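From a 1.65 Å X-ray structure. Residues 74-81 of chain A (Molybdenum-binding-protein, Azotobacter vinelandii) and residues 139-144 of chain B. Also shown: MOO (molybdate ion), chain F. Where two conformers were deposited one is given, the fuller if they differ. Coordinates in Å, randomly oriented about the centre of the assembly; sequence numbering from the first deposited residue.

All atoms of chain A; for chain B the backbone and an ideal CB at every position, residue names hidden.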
ATOM      1  N   SER A  74      -1.039 -21.644  -9.218  1.00 39.73           N
ATOM      2  CA  SER A  74      -0.978 -22.141 -10.589  1.00 39.59           C
ATOM      3  C   SER A  74       0.466 -22.178 -11.092  1.00 37.38           C
ATOM      4  O   SER A  74       0.763 -21.735 -12.190  1.00 40.77           O
ATOM      5  CB  SER A  74      -1.820 -21.292 -11.534  1.00 48.38           C
ATOM      6  OG  SER A  74      -3.204 -21.386 -11.238  1.00 58.74           O
ATOM      7  N   GLY A  75       1.384 -22.554 -10.215  1.00 35.14           N
ATOM      8  CA  GLY A  75       2.785 -22.627 -10.513  1.00 36.99           C
ATOM      9  C   GLY A  75       3.493 -21.282 -10.579  1.00 35.71           C
ATOM     10  O   GLY A  75       4.718 -21.346 -10.773  1.00 34.91           O
ATOM     11  N   TYR A  76       2.830 -20.129 -10.425  1.00 32.90           N
ATOM     12  CA  TYR A  76       3.601 -18.875 -10.409  1.00 32.55           C
ATOM     13  C   TYR A  76       4.373 -18.686  -9.113  1.00 29.91           C
ATOM     14  O   TYR A  76       3.917 -19.080  -8.034  1.00 32.66           O
ATOM     15  CB  TYR A  76       2.632 -17.692 -10.609  1.00 34.20           C
ATOM     16  CG  TYR A  76       2.319 -17.369 -12.047  1.00 37.52           C
ATOM     17  CD1 TYR A  76       2.935 -16.313 -12.697  1.00 38.47           C
ATOM     18  CD2 TYR A  76       1.402 -18.136 -12.767  1.00 42.57           C
ATOM     19  CE1 TYR A  76       2.681 -16.015 -14.021  1.00 43.28           C
ATOM     20  CE2 TYR A  76       1.136 -17.839 -14.094  1.00 47.29           C
ATOM     21  CZ  TYR A  76       1.770 -16.784 -14.712  1.00 47.18           C
ATOM     22  OH  TYR A  76       1.484 -16.504 -16.025  1.00 52.21           O
ATOM     23  N   ARG A  77       5.538 -18.045  -9.149  1.00 27.59           N
ATOM     24  CA  ARG A  77       6.361 -17.679  -8.024  1.00 24.10           C
ATOM     25  C   ARG A  77       6.228 -16.128  -7.952  1.00 22.99           C
ATOM     26  O   ARG A  77       6.267 -15.569  -9.025  1.00 24.02           O
ATOM     27  CB  ARG A  77       7.845 -18.075  -8.169  0.50 23.94           C
ATOM     28  CG  ARG A  77       7.933 -19.573  -8.463  0.50 33.58           C
ATOM     29  CD  ARG A  77       9.371 -20.057  -8.587  0.50 39.18           C
ATOM     30  NE  ARG A  77      10.079 -19.469  -9.723  0.50 41.31           N
ATOM     31  CZ  ARG A  77      11.397 -19.287  -9.730  0.50 47.29           C
ATOM     32  NH1 ARG A  77      12.140 -19.649  -8.693  0.50 50.54           N
ATOM     33  NH2 ARG A  77      11.991 -18.744 -10.785  0.50 47.13           N
ATOM     34  N   LEU A  78       5.819 -15.633  -6.790  1.00 22.05           N
ATOM     35  CA  LEU A  78       5.607 -14.170  -6.685  1.00 21.41           C
ATOM     36  C   LEU A  78       6.785 -13.504  -6.043  1.00 19.62           C
ATOM     37  O   LEU A  78       7.485 -14.072  -5.211  1.00 20.01           O
ATOM     38  CB  LEU A  78       4.357 -13.937  -5.769  1.00 18.84           C
ATOM     39  CG  LEU A  78       3.069 -14.556  -6.338  1.00 23.15           C
ATOM     40  CD1 LEU A  78       1.900 -14.257  -5.405  1.00 24.98           C
ATOM     41  CD2 LEU A  78       2.811 -14.050  -7.727  1.00 20.95           C
ATOM     42  N   SER A  79       6.950 -12.173  -6.231  1.00 16.42           N
ATOM     43  CA  SER A  79       7.991 -11.396  -5.555  1.00 15.90           C
ATOM     44  C   SER A  79       7.625 -11.028  -4.102  1.00 18.13           C
ATOM     45  O   SER A  79       8.417 -10.664  -3.201  1.00 19.71           O
ATOM     46  CB  SER A  79       8.229 -10.009  -6.172  1.00 15.38           C
ATOM     47  OG  SER A  79       7.005  -9.205  -6.223  1.00 15.47           O
ATOM     48  N   ALA A  80       6.294 -11.118  -3.853  1.00 15.91           N
ATOM     49  CA  ALA A  80       5.863 -10.795  -2.480  1.00 14.83           C
ATOM     50  C   ALA A  80       6.491 -11.792  -1.512  1.00 16.60           C
ATOM     51  O   ALA A  80       6.339 -13.015  -1.609  1.00 18.23           O
ATOM     52  CB  ALA A  80       4.319 -10.921  -2.415  1.00 16.41           C
ATOM     53  N   ARG A  81       7.274 -11.257  -0.601  1.00 14.48           N
ATOM     54  CA  ARG A  81       8.116 -12.117   0.255  1.00 16.28           C
ATOM     55  C   ARG A  81       7.348 -12.906   1.321  1.00 22.18           C
ATOM     56  O   ARG A  81       7.948 -13.806   1.951  1.00 23.84           O
ATOM     57  CB  ARG A  81       9.136 -11.258   0.958  1.00 19.36           C
ATOM     58  CG  ARG A  81      10.190 -10.567   0.043  1.00 16.71           C
ATOM     59  CD  ARG A  81      11.118 -11.698  -0.465  1.00 16.68           C
ATOM     60  NE  ARG A  81      12.003 -12.163   0.601  1.00 20.13           N
ATOM     61  CZ  ARG A  81      13.058 -11.427   0.972  1.00 17.30           C
ATOM     62  NH1 ARG A  81      13.421 -10.270   0.402  1.00 18.58           N
ATOM     63  NH2 ARG A  81      13.790 -11.837   2.012  1.00 25.94           N
TER
ATOM     64  N   UNK B 139       3.566  -2.700  -6.735  1.00 15.59           N
ATOM     65  CA  UNK B 139       3.376  -3.726  -7.752  1.00 15.98           C
ATOM     66  C   UNK B 139       4.061  -5.029  -7.398  1.00 15.96           C
ATOM     67  O   UNK B 139       5.316  -5.003  -7.208  1.00 18.75           O
ATOM     68  CB  UNK B 139       3.892  -3.227  -9.103  1.00 15.98           C
ATOM     69  N   UNK B 140       3.314  -6.111  -7.337  1.00 15.10           N
ATOM     70  CA  UNK B 140       3.952  -7.418  -7.074  1.00 17.43           C
ATOM     71  C   UNK B 140       4.221  -8.041  -8.438  1.00 16.67           C
ATOM     72  O   UNK B 140       3.483  -7.885  -9.401  1.00 18.25           O
ATOM     73  CB  UNK B 140       3.079  -8.326  -6.205  1.00 17.43           C
ATOM     74  N   UNK B 141       5.408  -8.742  -8.546  1.00 15.61           N
ATOM     75  CA  UNK B 141       5.614  -9.384  -9.853  1.00 17.68           C
ATOM     76  C   UNK B 141       5.541 -10.890  -9.641  1.00 18.37           C
ATOM     77  O   UNK B 141       5.761 -11.459  -8.582  1.00 18.41           O
ATOM     78  CB  UNK B 141       6.950  -8.979 -10.480  1.00 17.68           C
ATOM     79  N   UNK B 142       5.153 -11.542 -10.777  1.00 20.08           N
ATOM     80  CA  UNK B 142       5.093 -13.016 -10.712  1.00 22.83           C
ATOM     81  C   UNK B 142       5.729 -13.648 -11.973  1.00 21.49           C
ATOM     82  O   UNK B 142       5.806 -12.985 -12.985  1.00 19.40           O
ATOM     83  CB  UNK B 142       3.643 -13.480 -10.565  1.00 22.83           C
ATOM     84  N   UNK B 143       6.342 -14.795 -11.757  1.00 21.08           N
ATOM     85  CA  UNK B 143       6.949 -15.524 -12.888  1.00 26.98           C
ATOM     86  C   UNK B 143       6.299 -16.917 -12.920  1.00 28.73           C
ATOM     87  O   UNK B 143       6.072 -17.641 -12.021  1.00 26.87           O
ATOM     88  CB  UNK B 143       8.470 -15.620 -12.751  1.00 26.98           C
ATOM     89  N   UNK B 144       6.088 -17.218 -14.289  1.00 35.17           N
ATOM     90  CA  UNK B 144       5.436 -18.513 -14.563  1.00 38.11           C
ATOM     91  C   UNK B 144       6.291 -19.743 -14.382  1.00 38.46           C
ATOM     92  O   UNK B 144       7.380 -19.717 -13.806  1.00 42.12           O
ATOM     93  CB  UNK B 144       4.910 -18.516 -16.000  1.00 38.11           C
TER
HETATM   94 MO   MOO F1145       8.552  -7.812  -2.630  1.00 21.52          MO
HETATM   95  O1  MOO F1145       7.889  -8.466  -1.158  1.00 14.54           O
HETATM   96  O2  MOO F1145       7.457  -7.819  -4.038  1.00 16.08           O
HETATM   97  O3  MOO F1145       8.817  -6.047  -2.370  1.00 17.71           O
HETATM   98  O4  MOO F1145      10.195  -8.401  -3.027  1.00 15.49           O

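The two stretches run antiparallel, and much of their pairing is backbone to backbone, so the design question at each position is what the remaining space allows.

Position 139 comes first and asks little. Its CA-to-CB bond points away from chain A, with nothing of that stretch within 5.5 Å of the ideal CB, so this contact sets no preference. The deposited residue is Val B139, which plays no part here.

At 140 the CA-to-CB bond points sideways, and the ideal CB lies 4.0 Å from Ser A79 OG and 4.8 Å from Ala A80 CB. Chain A offers a small methyl and the flank of Leu A78, a mostly apolar surface with room for a medium-sized side chain; extended backbone angles make valine, isoleucine or leucine all reasonable. It is Ile B140. Its CG2 approaches Ser A79 OG at 3.6 Å and Leu A78 CB at 4.3 Å, while CD1 reaches Ala A80 CB at 4.0 Å, so CG2 lies among Leu A78, Ser A79 and Ala A80, and CD1 adds a second contact to Ala A80.

At 141 the backbone does the work. Its N donates to Ser A79 OG at 2.9 Å, and its O accepts from Ser A79 N at 2.7 Å, so one serine answers both polar groups. The same hydroxyl donates to molybdate O2, with 2.6 Å between Ser A79 OG and MOO O2, which ties this strand position to the bound ion. The ideal CB is 4.3 Å from Ser A79 OG, and its bond points sideways; chain A specifies little beyond that, and many side chains would fit. Leu B141 is deposited, and the end of its side chain leads away from chain A.

Position 142 is the most restrictive. It pairs with Leu A78 in a non-hydrogen-bonded antiparallel bridge, their CA atoms 4.2 Å apart. An ideal CB would sit on the same face as the Leu A78 side chain, only 3.0 Å from Leu A78 CD2 and 3.6 Å from Tyr A76 CD1. That is too tight for a methyl with these atoms where they are, and glycine is the natural reading, although phi and psi alone would admit other residues. Gly B142 it is, and its CA makes a CA-H...O contact with Arg A77 O at 3.3 Å.

At 143 the bridge to Arg A77 is a hydrogen-bonded one: the N of 143 donates to Arg A77 O at 2.8 Å, and Arg A77 N donates to the O of 143 at 2.9 Å. The CB shares a face with the Arg A77 side chain, whose long aliphatic part could cover a beta-branched or other apolar residue; an acid might also suit the charge. Val B143 is deposited, its CG2 3.8 Å from Arg A77 NE.

Position 144 has its ideal CB 3.8 Å from Tyr A76 CZ, inviting something flat or compact and apolar. Pro B144 lays its CA over the tyrosine face, 3.9 Å from the ring centroid, a CH-pi contact, and its CG meets Tyr A76 CE1 at 3.7 Å.

Chain B 139-144: VILGVP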
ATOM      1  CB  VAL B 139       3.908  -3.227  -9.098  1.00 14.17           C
ATOM      2  CG1 VAL B 139       3.681  -4.284 -10.227  1.00 15.59           C
ATOM      3  CG2 VAL B 139       3.226  -1.918  -9.538  1.00 16.33           C
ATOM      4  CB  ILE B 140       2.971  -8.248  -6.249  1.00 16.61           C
ATOM      5  CG1 ILE B 140       2.957  -7.728  -4.806  1.00 17.10           C
ATOM      6  CG2 ILE B 140       3.409  -9.732  -6.305  1.00 17.53           C
ATOM      7  CD1 ILE B 140       1.716  -8.294  -4.035  1.00 17.60           C
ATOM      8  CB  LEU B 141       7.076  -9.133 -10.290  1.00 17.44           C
ATOM      9  CG  LEU B 141       7.282  -7.640 -10.605  1.00 17.74           C
ATOM     10  CD1 LEU B 141       8.786  -7.453 -11.064  1.00 22.02           C
ATOM     11  CD2 LEU B 141       6.313  -7.076 -11.600  1.00 20.10           C
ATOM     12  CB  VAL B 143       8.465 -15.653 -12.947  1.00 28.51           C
ATOM     13  CG1 VAL B 143       9.109 -14.284 -13.162  1.00 26.86           C
ATOM     14  CG2 VAL B 143       9.057 -16.388 -11.761  1.00 30.25           C
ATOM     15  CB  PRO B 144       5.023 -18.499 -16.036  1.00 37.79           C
ATOM     16  CG  PRO B 144       5.212 -17.096 -16.486  1.00 38.37           C
ATOM     17  CD  PRO B 144       6.336 -16.557 -15.677  1.00 36.73           C
TER
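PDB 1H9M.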